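Local coordinates for putative GntR-family transcriptional regulator (Bordetella bronchiseptica RB50, PDB 3CNV), which probably senses a small-molecule effector through its UTRA ligand-binding domain and so regulates transcription, as GntR-family repressors and activators of the HutC type do, at residues 35-40 with 142-146; 107-112 with 124-129. All coordinates share one frame; numbering follows the deposited sequence. Where two conformers were deposited one is given.

In the fold
Following the chain from its N terminus, helix 33-38 comes first, between strands 20-30 and 46-56. Its C-terminal end in 35-40 is met by strand 141-150, whose residues 142-146 close contact 1 across 101 intervening residues. Contact 2 is nested inside that large loop: 11 residues, including helix 117-120, separate 107-112 from 124-129, which returns beside it. The two centres lie 23 Å apart, and their nearest atoms are about 9 Å apart without touching. Both reach the same six-stranded antiparallel sheet, where 127-137 and 141-150 are neighbours: contact 1 packs a helix on it, while contact 2 joins 102-111, the outermost strand within the chain.

Contact 1: 35-40 with 142-146; sequences IARALE and PMEVR
P142, L39 and V145 have the most surface buried here, and they join the end of a helix to a strand without any direct hydrogen bond. The ring of P142 abuts the last turn of the helix: its CB is 3.3 Å from A38 O, and its CG faces the carboxylate end of E40, whose CD is 3.6 Å from that CG. The side chains of E40 and P142 cross at about a right angle, and the carboxylate end abuts the CG-CD edge of the proline ring.

L39 takes its CG anti to the carbonyl carbon (chi1 -73°), which carries the branch to the strand backbone; CD2 reaches E144 N at 3.4 Å and also touches the carbonyl carbon of M143. The same leucine presents CG to V145 CG2 at 3.8 Å. V145 divides its two methyls. With CG1 anti to the backbone N (chi1 175°), that methyl meets I35 CD1 at 3.8 Å, while CG2 fits between L39 and A38, its distance to A38 CB being 3.6 Å. The one polar link is indirect: a water donates to both L39 O and P142 O, at 2.7 Å from each of these carbonyl oxygens, and so satisfies both.

On the strand, M143 and E144 point their CB atoms away from the helix. E144 OE2 takes a side-on grip from NE and NH2 of R146, while its OE1 bonds to Y89 and S135; R146 NH1 also binds a citrate, probably from the crystallisation liquor.

M143 and E144 both pair with S135 in a classic beta bulge, and E40, at positive phi, ends the helix in a Schellman motif. Together these features mark a helix terminus packed on a bulged strand of the UTRA-domain sheet.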
# COMPACT_ATOMS: atom_id res chain seq x y z
N ILE C 35 -14.73 -1.51 21.05
CA ILE C 35 -14.02 -0.22 20.90
C ILE C 35 -12.79 -0.10 21.84
O ILE C 35 -11.69 0.27 21.43
CB ILE C 35 -15.01 1.03 21.06
CG1 ILE C 35 -16.10 1.01 19.96
CG2 ILE C 35 -14.21 2.37 21.13
CD1 ILE C 35 -15.50 1.07 18.52
N ALA C 36 -12.99 -0.48 23.09
CA ALA C 36 -11.95 -0.43 24.12
C ALA C 36 -10.81 -1.35 23.75
O ALA C 36 -9.65 -1.02 23.92
CB ALA C 36 -12.52 -0.80 25.55
N ARG C 37 -11.14 -2.47 23.13
CA ARG C 37 -10.09 -3.43 22.72
C ARG C 37 -9.34 -2.91 21.49
O ARG C 37 -8.10 -2.99 21.41
CB ARG C 37 -10.62 -4.86 22.55
CG ARG C 37 -10.83 -5.31 21.13
CD ARG C 37 -11.21 -6.79 21.10
NE ARG C 37 -11.36 -7.31 19.74
CZ ARG C 37 -10.52 -8.16 19.17
NH1 ARG C 37 -9.47 -8.61 19.86
NH2 ARG C 37 -10.72 -8.58 17.93
N ALA C 38 -10.05 -2.30 20.57
CA ALA C 38 -9.42 -1.77 19.35
C ALA C 38 -8.44 -0.63 19.69
O ALA C 38 -7.39 -0.49 19.07
CB ALA C 38 -10.51 -1.29 18.33
N LEU C 39 -8.80 0.14 20.71
CA LEU C 39 -8.07 1.35 21.16
C LEU C 39 -7.11 1.04 22.31
O LEU C 39 -6.36 1.90 22.78
CB LEU C 39 -9.07 2.48 21.50
CG LEU C 39 -9.79 3.19 20.33
CD1 LEU C 39 -10.92 4.26 20.78
CD2 LEU C 39 -8.80 3.84 19.31
N GLU C 40 -7.07 -0.22 22.67
CA GLU C 40 -6.22 -0.72 23.76
C GLU C 40 -6.47 0.10 25.02
O GLU C 40 -5.55 0.57 25.68
CB GLU C 40 -4.74 -0.74 23.35
CG GLU C 40 -4.50 -1.74 22.17
CD GLU C 40 -3.15 -1.61 21.48
OE1 GLU C 40 -2.20 -1.09 22.09
OE2 GLU C 40 -3.05 -2.02 20.29
N PRO C 142 -2.93 2.77 18.88
CA PRO C 142 -4.20 3.05 18.23
C PRO C 142 -4.84 4.31 18.81
O PRO C 142 -4.84 4.51 20.02
CB PRO C 142 -5.00 1.77 18.48
CG PRO C 142 -4.47 1.24 19.72
CD PRO C 142 -3.06 1.67 19.85
N MSE C 143 -5.31 5.18 17.96
CA MSE C 143 -5.89 6.46 18.38
C MSE C 143 -7.27 6.80 17.83
O MSE C 143 -7.90 7.80 18.21
CB MSE C 143 -4.96 7.64 17.96
CG MSE C 143 -3.70 7.82 18.74
SE MSE C 143 -3.85 7.80 20.71
CE MSE C 143 -4.96 9.35 20.91
N GLU C 144 -7.72 6.00 16.89
CA GLU C 144 -9.04 6.18 16.28
C GLU C 144 -9.56 4.90 15.73
O GLU C 144 -8.82 4.12 15.09
CB GLU C 144 -9.02 7.17 15.10
CG GLU C 144 -10.40 7.45 14.51
CD GLU C 144 -10.36 8.02 13.08
OE1 GLU C 144 -9.54 7.51 12.26
OE2 GLU C 144 -11.16 8.96 12.82
N VAL C 145 -10.86 4.75 15.95
CA VAL C 145 -11.70 3.76 15.31
C VAL C 145 -12.71 4.49 14.49
O VAL C 145 -13.37 5.39 14.96
CB VAL C 145 -12.45 2.82 16.29
CG1 VAL C 145 -13.44 1.87 15.49
CG2 VAL C 145 -11.48 1.95 17.11
N ARG C 146 -12.78 4.15 13.22
CA ARG C 146 -13.78 4.78 12.37
C ARG C 146 -14.47 3.72 11.51
O ARG C 146 -13.79 2.88 10.87
CB ARG C 146 -13.10 5.86 11.48
CG ARG C 146 -14.05 6.61 10.56
CD ARG C 146 -13.37 7.65 9.65
NE ARG C 146 -12.60 8.65 10.38
CZ ARG C 146 -12.11 9.78 9.87
NH1 ARG C 146 -12.20 10.03 8.57
NH2 ARG C 146 -11.46 10.62 10.68
O HOH W 1 -6.26 4.57 22.35

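Contact 2: 107-112 with 124-129; sequences LRAVAA and PGRPLL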
# COMPACT_ATOMS: atom_id res chain seq x y z
N LEU C 107 -12.90 -4.12 4.87
CA LEU C 107 -13.98 -3.73 3.92
C LEU C 107 -14.93 -4.88 3.61
O LEU C 107 -14.56 -6.06 3.46
CB LEU C 107 -13.45 -3.16 2.64
CG LEU C 107 -12.74 -1.80 2.59
CD1 LEU C 107 -11.42 -1.77 3.42
CD2 LEU C 107 -12.52 -1.51 1.12
N ARG C 108 -16.19 -4.49 3.66
CA ARG C 108 -17.31 -5.40 3.36
C ARG C 108 -18.46 -4.67 2.66
O ARG C 108 -18.56 -3.45 2.70
CB ARG C 108 -17.78 -6.18 4.61
CG ARG C 108 -17.64 -5.51 6.01
CD ARG C 108 -18.12 -6.34 7.28
NE ARG C 108 -17.10 -7.19 7.91
CZ ARG C 108 -16.14 -6.78 8.74
NH1 ARG C 108 -16.02 -5.53 9.08
NH2 ARG C 108 -15.30 -7.63 9.25
N ALA C 109 -19.32 -5.43 2.00
CA ALA C 109 -20.57 -4.87 1.47
C ALA C 109 -21.69 -5.27 2.37
O ALA C 109 -21.81 -6.45 2.77
CB ALA C 109 -20.87 -5.31 -0.00
N VAL C 110 -22.47 -4.27 2.71
CA VAL C 110 -23.60 -4.43 3.57
C VAL C 110 -24.85 -3.77 2.98
O VAL C 110 -24.78 -3.01 2.04
CB VAL C 110 -23.27 -3.81 4.99
CG1 VAL C 110 -21.99 -4.49 5.60
CG2 VAL C 110 -23.14 -2.32 4.95
N ALA C 111 -26.00 -4.13 3.53
CA ALA C 111 -27.30 -3.44 3.28
C ALA C 111 -27.47 -2.20 4.15
O ALA C 111 -27.17 -2.19 5.33
CB ALA C 111 -28.49 -4.44 3.46
N ALA C 112 -27.90 -1.11 3.53
CA ALA C 112 -28.29 0.13 4.24
C ALA C 112 -29.39 -0.15 5.24
O ALA C 112 -30.44 -0.71 4.93
CB ALA C 112 -28.69 1.23 3.25
N PRO C 124 -33.80 1.60 2.49
CA PRO C 124 -33.12 0.54 3.24
C PRO C 124 -32.89 -0.72 2.40
O PRO C 124 -33.71 -1.10 1.54
CB PRO C 124 -34.09 0.27 4.42
CG PRO C 124 -34.95 1.48 4.49
CD PRO C 124 -35.08 1.99 3.09
N GLY C 125 -31.78 -1.36 2.64
CA GLY C 125 -31.42 -2.54 1.84
C GLY C 125 -30.42 -2.24 0.75
O GLY C 125 -29.75 -3.14 0.25
N ARG C 126 -30.27 -0.96 0.43
CA ARG C 126 -29.30 -0.50 -0.62
C ARG C 126 -27.88 -0.95 -0.29
O ARG C 126 -27.43 -0.82 0.87
CB ARG C 126 -29.33 1.02 -0.73
CG ARG C 126 -28.29 1.68 -1.54
CD ARG C 126 -28.43 1.39 -3.00
NE ARG C 126 -29.12 2.48 -3.62
CZ ARG C 126 -28.60 3.31 -4.49
NH1 ARG C 126 -27.38 3.14 -4.98
NH2 ARG C 126 -29.33 4.28 -4.93
N PRO C 127 -27.18 -1.54 -1.28
CA PRO C 127 -25.81 -1.96 -0.89
C PRO C 127 -24.87 -0.75 -0.68
O PRO C 127 -24.88 0.23 -1.48
CB PRO C 127 -25.35 -2.77 -2.08
CG PRO C 127 -26.54 -3.24 -2.72
CD PRO C 127 -27.60 -2.16 -2.55
N LEU C 128 -24.13 -0.84 0.43
CA LEU C 128 -23.15 0.17 0.84
C LEU C 128 -21.83 -0.56 1.10
O LEU C 128 -21.80 -1.78 1.44
CB LEU C 128 -23.56 0.89 2.14
CG LEU C 128 -24.93 1.54 2.19
CD1 LEU C 128 -25.24 2.12 3.64
CD2 LEU C 128 -25.05 2.64 1.10
N LEU C 129 -20.76 0.18 0.89
CA LEU C 129 -19.37 -0.26 1.19
C LEU C 129 -19.07 0.16 2.64
O LEU C 129 -19.16 1.32 3.01
CB LEU C 129 -18.36 0.32 0.26
CG LEU C 129 -16.88 -0.03 0.51
CD1 LEU C 129 -16.61 -1.53 0.31
CD2 LEU C 129 -15.94 0.81 -0.27
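V110 and L128 form the hydrogen-bonded antiparallel pair at the middle of this contact. V110 N donates to L128 O at 2.9 Å and L128 N returns a bond to V110 O at 2.8 Å; N-H...O angles of 172° and 170° show that both are nearly straight. Further along, A112 N donates to R126 O at 2.7 Å, tilted from the carbonyl plane, and G125 N donates to A112 O at 2.7 Å, in the plane and on a lone pair. These two bonds carry the pairing past the strand ends, where G125 has positive phi.

CA-H...O contacts supplement the pairing: A109 CA approaches L128 O, and P127 CA approaches V110 O, each pair 3.3 Å apart. A109 with L129 and A111 with P127 are the flanking non-hydrogen-bonded pairs.

Among apolar contacts, L128, on the same face as V110, has its CG anti to the carbonyl carbon (chi1 -54°) and packs its CD1 against A112 CB at 3.6 Å; I116 and L120 add to its surroundings. L129 instead has CG anti to the backbone N, and its CD1 meets L107 CD2 more loosely, at 4.2 Å. Separately, that L129 CD1 methyl packs against a backbone carbonyl, R108 O, at 3.6 Å.

In the conformer given, R108 forms salt bridges with D132 and with D11 of the second subunit. L107 also pairs with a strand of that subunit, so the antiparallel sheet continues through the interface. Contact 2 is thus the pairing of the chain's outermost strand in a UTRA sheet, beside the subunit interface.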